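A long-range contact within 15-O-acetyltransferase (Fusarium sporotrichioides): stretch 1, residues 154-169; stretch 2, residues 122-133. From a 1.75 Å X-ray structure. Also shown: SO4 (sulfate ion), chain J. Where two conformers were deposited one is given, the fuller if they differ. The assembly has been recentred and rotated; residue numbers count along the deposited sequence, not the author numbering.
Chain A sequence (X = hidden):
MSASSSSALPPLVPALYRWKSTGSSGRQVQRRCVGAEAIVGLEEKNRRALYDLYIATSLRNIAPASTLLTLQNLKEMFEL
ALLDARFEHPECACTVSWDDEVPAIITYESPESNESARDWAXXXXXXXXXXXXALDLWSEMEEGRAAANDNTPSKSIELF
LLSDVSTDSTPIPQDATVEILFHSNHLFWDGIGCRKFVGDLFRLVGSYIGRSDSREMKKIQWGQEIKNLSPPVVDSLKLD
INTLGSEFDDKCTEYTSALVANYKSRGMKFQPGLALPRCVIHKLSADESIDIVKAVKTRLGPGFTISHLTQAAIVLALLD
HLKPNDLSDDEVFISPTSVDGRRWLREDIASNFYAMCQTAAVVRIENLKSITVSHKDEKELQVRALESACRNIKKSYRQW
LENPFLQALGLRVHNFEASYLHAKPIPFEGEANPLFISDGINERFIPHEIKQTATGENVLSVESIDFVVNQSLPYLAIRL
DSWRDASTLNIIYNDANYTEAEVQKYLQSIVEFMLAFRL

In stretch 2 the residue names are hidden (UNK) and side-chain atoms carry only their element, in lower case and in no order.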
# COMPACT_ATOMS: atom_id res chain seq x y z
N SER A 154 -13.10 -4.40 7.93
CA SER A 154 -13.49 -3.99 6.59
C SER A 154 -13.55 -5.14 5.60
O SER A 154 -12.84 -6.15 5.71
CB SER A 154 -12.54 -2.91 6.09
OG SER A 154 -12.61 -1.81 7.00
N LYS A 155 -14.41 -4.96 4.59
CA LYS A 155 -14.43 -5.88 3.47
C LYS A 155 -13.08 -5.92 2.74
O LYS A 155 -12.30 -4.96 2.77
CB LYS A 155 -15.49 -5.44 2.48
CG LYS A 155 -16.92 -5.64 2.95
CD LYS A 155 -17.84 -5.31 1.77
CE LYS A 155 -19.29 -5.29 2.23
NZ LYS A 155 -20.15 -5.01 1.06
N SER A 156 -12.79 -7.00 2.04
CA SER A 156 -11.55 -7.05 1.28
C SER A 156 -11.44 -5.88 0.29
O SER A 156 -10.36 -5.27 0.16
CB SER A 156 -11.39 -8.38 0.53
OG SER A 156 -10.22 -8.34 -0.28
N ILE A 157 -12.54 -5.57 -0.39
CA ILE A 157 -12.55 -4.37 -1.24
C ILE A 157 -13.97 -3.86 -1.47
O ILE A 157 -14.94 -4.64 -1.61
CB ILE A 157 -11.80 -4.57 -2.59
CG1 ILE A 157 -11.47 -3.20 -3.21
CG2 ILE A 157 -12.57 -5.48 -3.53
CD1 ILE A 157 -10.56 -3.30 -4.46
N GLU A 158 -14.09 -2.54 -1.43
CA GLU A 158 -15.30 -1.86 -1.86
C GLU A 158 -14.90 -0.63 -2.68
O GLU A 158 -13.78 -0.13 -2.54
CB GLU A 158 -16.17 -1.47 -0.65
CG GLU A 158 -15.52 -0.56 0.40
CD GLU A 158 -16.43 -0.27 1.58
OE1 GLU A 158 -17.62 -0.70 1.54
OE2 GLU A 158 -15.98 0.45 2.53
N LEU A 159 -15.84 -0.13 -3.49
CA LEU A 159 -15.59 1.04 -4.36
C LEU A 159 -16.69 2.06 -4.12
O LEU A 159 -17.86 1.67 -3.96
CB LEU A 159 -15.71 0.66 -5.85
CG LEU A 159 -14.54 0.06 -6.61
CD1 LEU A 159 -14.18 -1.31 -6.05
CD2 LEU A 159 -14.86 -0.06 -8.11
N PHE A 160 -16.32 3.34 -4.13
CA PHE A 160 -17.29 4.44 -4.07
C PHE A 160 -17.09 5.35 -5.26
O PHE A 160 -16.00 5.90 -5.44
CB PHE A 160 -17.10 5.25 -2.79
CG PHE A 160 -17.28 4.45 -1.55
CD1 PHE A 160 -18.53 4.39 -0.92
CD2 PHE A 160 -16.20 3.78 -0.97
CE1 PHE A 160 -18.71 3.65 0.23
CE2 PHE A 160 -16.36 3.04 0.18
CZ PHE A 160 -17.61 2.96 0.79
N LEU A 161 -18.13 5.51 -6.07
CA LEU A 161 -18.05 6.33 -7.30
C LEU A 161 -18.75 7.64 -6.98
O LEU A 161 -19.88 7.64 -6.50
CB LEU A 161 -18.77 5.64 -8.47
CG LEU A 161 -18.51 4.14 -8.72
CD1 LEU A 161 -19.44 3.56 -9.80
CD2 LEU A 161 -17.07 3.85 -9.03
N LEU A 162 -18.06 8.74 -7.22
CA LEU A 162 -18.55 10.05 -6.82
C LEU A 162 -18.49 10.95 -8.03
O LEU A 162 -17.51 10.92 -8.77
CB LEU A 162 -17.64 10.62 -5.74
CG LEU A 162 -17.23 9.71 -4.56
CD1 LEU A 162 -16.22 10.44 -3.68
CD2 LEU A 162 -18.47 9.28 -3.78
N SER A 163 -19.51 11.76 -8.24
CA SER A 163 -19.44 12.77 -9.30
C SER A 163 -20.37 13.91 -8.92
O SER A 163 -21.43 13.67 -8.35
CB SER A 163 -19.81 12.21 -10.69
OG SER A 163 -19.45 13.12 -11.74
N ASP A 164 -19.97 15.12 -9.27
CA ASP A 164 -20.74 16.32 -8.93
C ASP A 164 -21.88 16.53 -9.92
O ASP A 164 -21.84 17.43 -10.77
CB ASP A 164 -19.84 17.55 -8.86
CG ASP A 164 -20.54 18.74 -8.23
OD1 ASP A 164 -21.66 18.59 -7.68
OD2 ASP A 164 -19.95 19.83 -8.29
N VAL A 165 -22.90 15.69 -9.80
CA VAL A 165 -24.10 15.74 -10.63
C VAL A 165 -25.29 15.72 -9.69
O VAL A 165 -25.12 15.43 -8.51
CB VAL A 165 -24.15 14.57 -11.65
CG1 VAL A 165 -23.07 14.73 -12.72
CG2 VAL A 165 -24.06 13.19 -10.94
N SER A 166 -26.49 16.03 -10.19
CA SER A 166 -27.67 16.13 -9.34
C SER A 166 -28.13 14.79 -8.78
O SER A 166 -28.42 14.67 -7.60
CB SER A 166 -28.81 16.82 -10.08
OG SER A 166 -28.47 18.16 -10.35
N THR A 167 -28.19 13.79 -9.65
CA THR A 167 -28.73 12.49 -9.27
C THR A 167 -27.90 11.37 -9.90
O THR A 167 -27.04 11.64 -10.72
CB THR A 167 -30.20 12.30 -9.75
OG1 THR A 167 -30.22 12.05 -11.16
CG2 THR A 167 -31.04 13.55 -9.45
N ASP A 168 -28.20 10.14 -9.53
CA ASP A 168 -27.45 8.99 -10.06
C ASP A 168 -27.81 8.62 -11.50
O ASP A 168 -27.15 7.74 -12.08
CB ASP A 168 -27.52 7.79 -9.12
CG ASP A 168 -28.93 7.30 -8.88
OD1 ASP A 168 -29.86 7.66 -9.64
OD2 ASP A 168 -29.09 6.53 -7.90
N SER A 169 -28.84 9.28 -12.06
CA SER A 169 -29.18 9.07 -13.47
C SER A 169 -28.88 10.31 -14.33
O SER A 169 -29.18 10.34 -15.53
CB SER A 169 -30.65 8.64 -13.63
OG SER A 169 -31.50 9.61 -13.04
N UNK A 122 -22.87 -6.32 -6.03
CA UNK A 122 -23.71 -5.14 -5.81
C UNK A 122 -23.42 -4.48 -4.46
O UNK A 122 -23.38 -3.23 -4.33
c UNK A 122 -25.18 -5.55 -5.95
n UNK A 122 -27.76 -6.04 -6.74
c UNK A 122 -26.20 -4.46 -5.67
n UNK A 122 -28.19 -8.14 -7.56
c UNK A 122 -27.62 -5.05 -5.68
n UNK A 122 -28.37 -7.72 -5.29
c UNK A 122 -28.10 -7.31 -6.53
N UNK A 123 -23.20 -5.32 -3.44
CA UNK A 123 -22.89 -4.86 -2.09
C UNK A 123 -21.57 -4.13 -1.93
O UNK A 123 -21.37 -3.43 -0.94
N UNK A 124 -20.66 -4.31 -2.91
CA UNK A 124 -19.34 -3.73 -2.84
C UNK A 124 -19.17 -2.43 -3.64
O UNK A 124 -18.11 -1.80 -3.56
s UNK A 124 -18.06 -6.16 -2.36
c UNK A 124 -18.29 -4.71 -3.38
N UNK A 125 -20.19 -2.04 -4.41
CA UNK A 125 -20.04 -0.86 -5.27
C UNK A 125 -21.11 0.14 -4.88
O UNK A 125 -22.29 -0.19 -4.85
c UNK A 125 -19.34 -2.39 -7.21
c UNK A 125 -20.00 0.03 -7.64
c UNK A 125 -20.22 -1.21 -6.77
c UNK A 125 -17.87 -2.13 -7.22
N UNK A 126 -20.66 1.36 -4.57
CA UNK A 126 -21.54 2.41 -4.04
C UNK A 126 -21.38 3.68 -4.85
O UNK A 126 -20.31 3.95 -5.38
n UNK A 126 -22.30 0.76 -1.44
c UNK A 126 -21.99 -0.33 -0.76
c UNK A 126 -21.14 1.43 -1.77
c UNK A 126 -21.15 2.67 -2.59
n UNK A 126 -20.68 -0.40 -0.65
c UNK A 126 -20.12 0.68 -1.30
N UNK A 127 -22.44 4.47 -4.93
CA UNK A 127 -22.34 5.73 -5.65
C UNK A 127 -22.92 6.89 -4.83
O UNK A 127 -23.81 6.70 -3.96
c UNK A 127 -23.06 5.70 -7.02
c UNK A 127 -24.58 5.71 -6.85
c UNK A 127 -22.61 4.52 -7.86
N UNK A 128 -22.41 8.09 -5.11
CA UNK A 128 -22.92 9.30 -4.46
C UNK A 128 -22.83 10.47 -5.43
O UNK A 128 -21.75 10.81 -5.88
c UNK A 128 -22.07 9.70 -3.25
c UNK A 128 -21.95 8.71 -2.12
o UNK A 128 -21.08 10.53 -0.80
n UNK A 128 -20.73 8.44 -0.03
c UNK A 128 -21.21 9.31 -0.92
N UNK A 129 -23.99 11.10 -5.75
CA UNK A 129 -23.91 12.41 -6.42
C UNK A 129 -23.48 13.44 -5.39
O UNK A 129 -24.23 13.71 -4.44
c UNK A 129 -25.35 12.67 -6.90
c UNK A 129 -25.37 10.66 -5.52
c UNK A 129 -26.15 11.48 -6.53
N UNK A 130 -22.28 13.98 -5.56
CA UNK A 130 -21.64 14.84 -4.57
C UNK A 130 -20.47 15.60 -5.19
O UNK A 130 -19.86 15.13 -6.14
c UNK A 130 -21.11 14.00 -3.35
c UNK A 130 -20.05 12.97 -3.81
o UNK A 130 -20.54 14.88 -2.37
N UNK A 131 -20.13 16.75 -4.61
CA UNK A 131 -18.92 17.47 -4.99
C UNK A 131 -17.67 17.03 -4.20
O UNK A 131 -16.58 17.46 -4.52
c UNK A 131 -19.13 19.00 -4.86
N UNK A 132 -17.84 16.20 -3.17
CA UNK A 132 -16.70 15.72 -2.39
C UNK A 132 -15.74 14.89 -3.24
O UNK A 132 -16.17 14.13 -4.14
n UNK A 132 -20.34 12.45 1.17
c UNK A 132 -17.54 13.53 -1.25
c UNK A 132 -18.11 12.91 0.07
c UNK A 132 -17.12 14.98 -1.10
c UNK A 132 -19.54 13.40 0.35
N UNK A 133 -14.45 15.06 -2.97
CA UNK A 133 -13.40 14.25 -3.60
C UNK A 133 -13.33 12.86 -2.94
O UNK A 133 -13.90 12.64 -1.88
o UNK A 133 -11.58 14.85 -2.11
c UNK A 133 -12.04 14.93 -3.45
S SO4 J . -25.31 2.29 -2.86
O1 SO4 J . -24.89 3.12 -4.02
O2 SO4 J . -26.76 2.49 -2.66
O3 SO4 J . -25.03 0.87 -3.04
O4 SO4 J . -24.62 2.71 -1.63
O HOH W 1 -19.31 -2.31 0.82

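Position 122 carries three carbons, a nitrogen, then a carbon bearing two more nitrogens. This guanidinium chain touches nothing on stretch 1. It is Arg-122.

Position 123 has no side-chain atoms, so it is Gly-123. Its O lies 2.8 Å from Lys-155 NZ.

Position 124 has one carbon and then a sulfur, the sulfur 3.6 Å from Ile-157 O. It is Cys-124. Its backbone O accepts a hydrogen bond from Leu-159 N at 2.8 Å.

Position 125 has four carbons, forked at the first, with one arm two carbons long. The end of that arm lies 3.8 Å from Leu-159 CD2. This is Ile-125.

Position 126 has one carbon, then a five-membered ring of three carbons and two nitrogens. Its CB lies 3.6 Å from Phe-160 CD1. It is His-126. Its ring is near parallel to that of Phe-160 but slid aside, with centroids 5.1 Å apart. Water 1 hydrogen-bonds to His-126 NE2 (2.8 Å), Lys-155 NZ (2.8 Å) and Glu-158 OE1 (2.4 Å). His-126 ND1 donates to sulfate O4 at 3.0 Å.

Position 127 has one carbon carrying two more, one of them 3.8 Å from Leu-161 CD1. It is Val-127. Its N donates to sulfate O1 at 2.9 Å.

Position 128 has three carbons, the third carrying one oxygen and one nitrogen. Its CB lies 3.7 Å from Leu-162 CD2. An amide of this length is Gln-128.

Position 129 has three carbons closing a ring onto the backbone N. Its CB lies 3.2 Å from Val-165 O. It is Pro-129.

Position 130 has a carbon carrying one oxygen and one carbon; the latter is 3.9 Å from Leu-162 CB. It is Thr-130.

Position 131 has a single carbon, 3.6 Å from Asp-164 OD2. It is Ala-131.

Position 132 has four carbons in a row ending in nitrogen; the second carbon lies 4.1 Å from Leu-162 CD1. It is Lys-132. Lys-132 NZ donates to Gln-128 OE1 at 2.8 Å.

Position 133 has one carbon and one oxygen, and the side chain does not reach stretch 1. It is Ser-133, an N-cap before a helix.

The contact is a parallel strand pair. Leu-159 and Leu-161 alternate as donor and acceptor with Cys-124, His-126 and Gln-128. The ladder closes with a weak bond from Ser-163 N to Gln-128 O (3.4 Å) and a shorter one from Thr-130 N to Ser-163 O (2.9 Å). On one face, Leu-159 and Leu-161 pack against Ile-125 and Val-127. On the other, Phe-160 lies beside His-126 and Leu-162 beside Gln-128.

Stretch 2, residues 122-133: RGCIHVQPTAKS
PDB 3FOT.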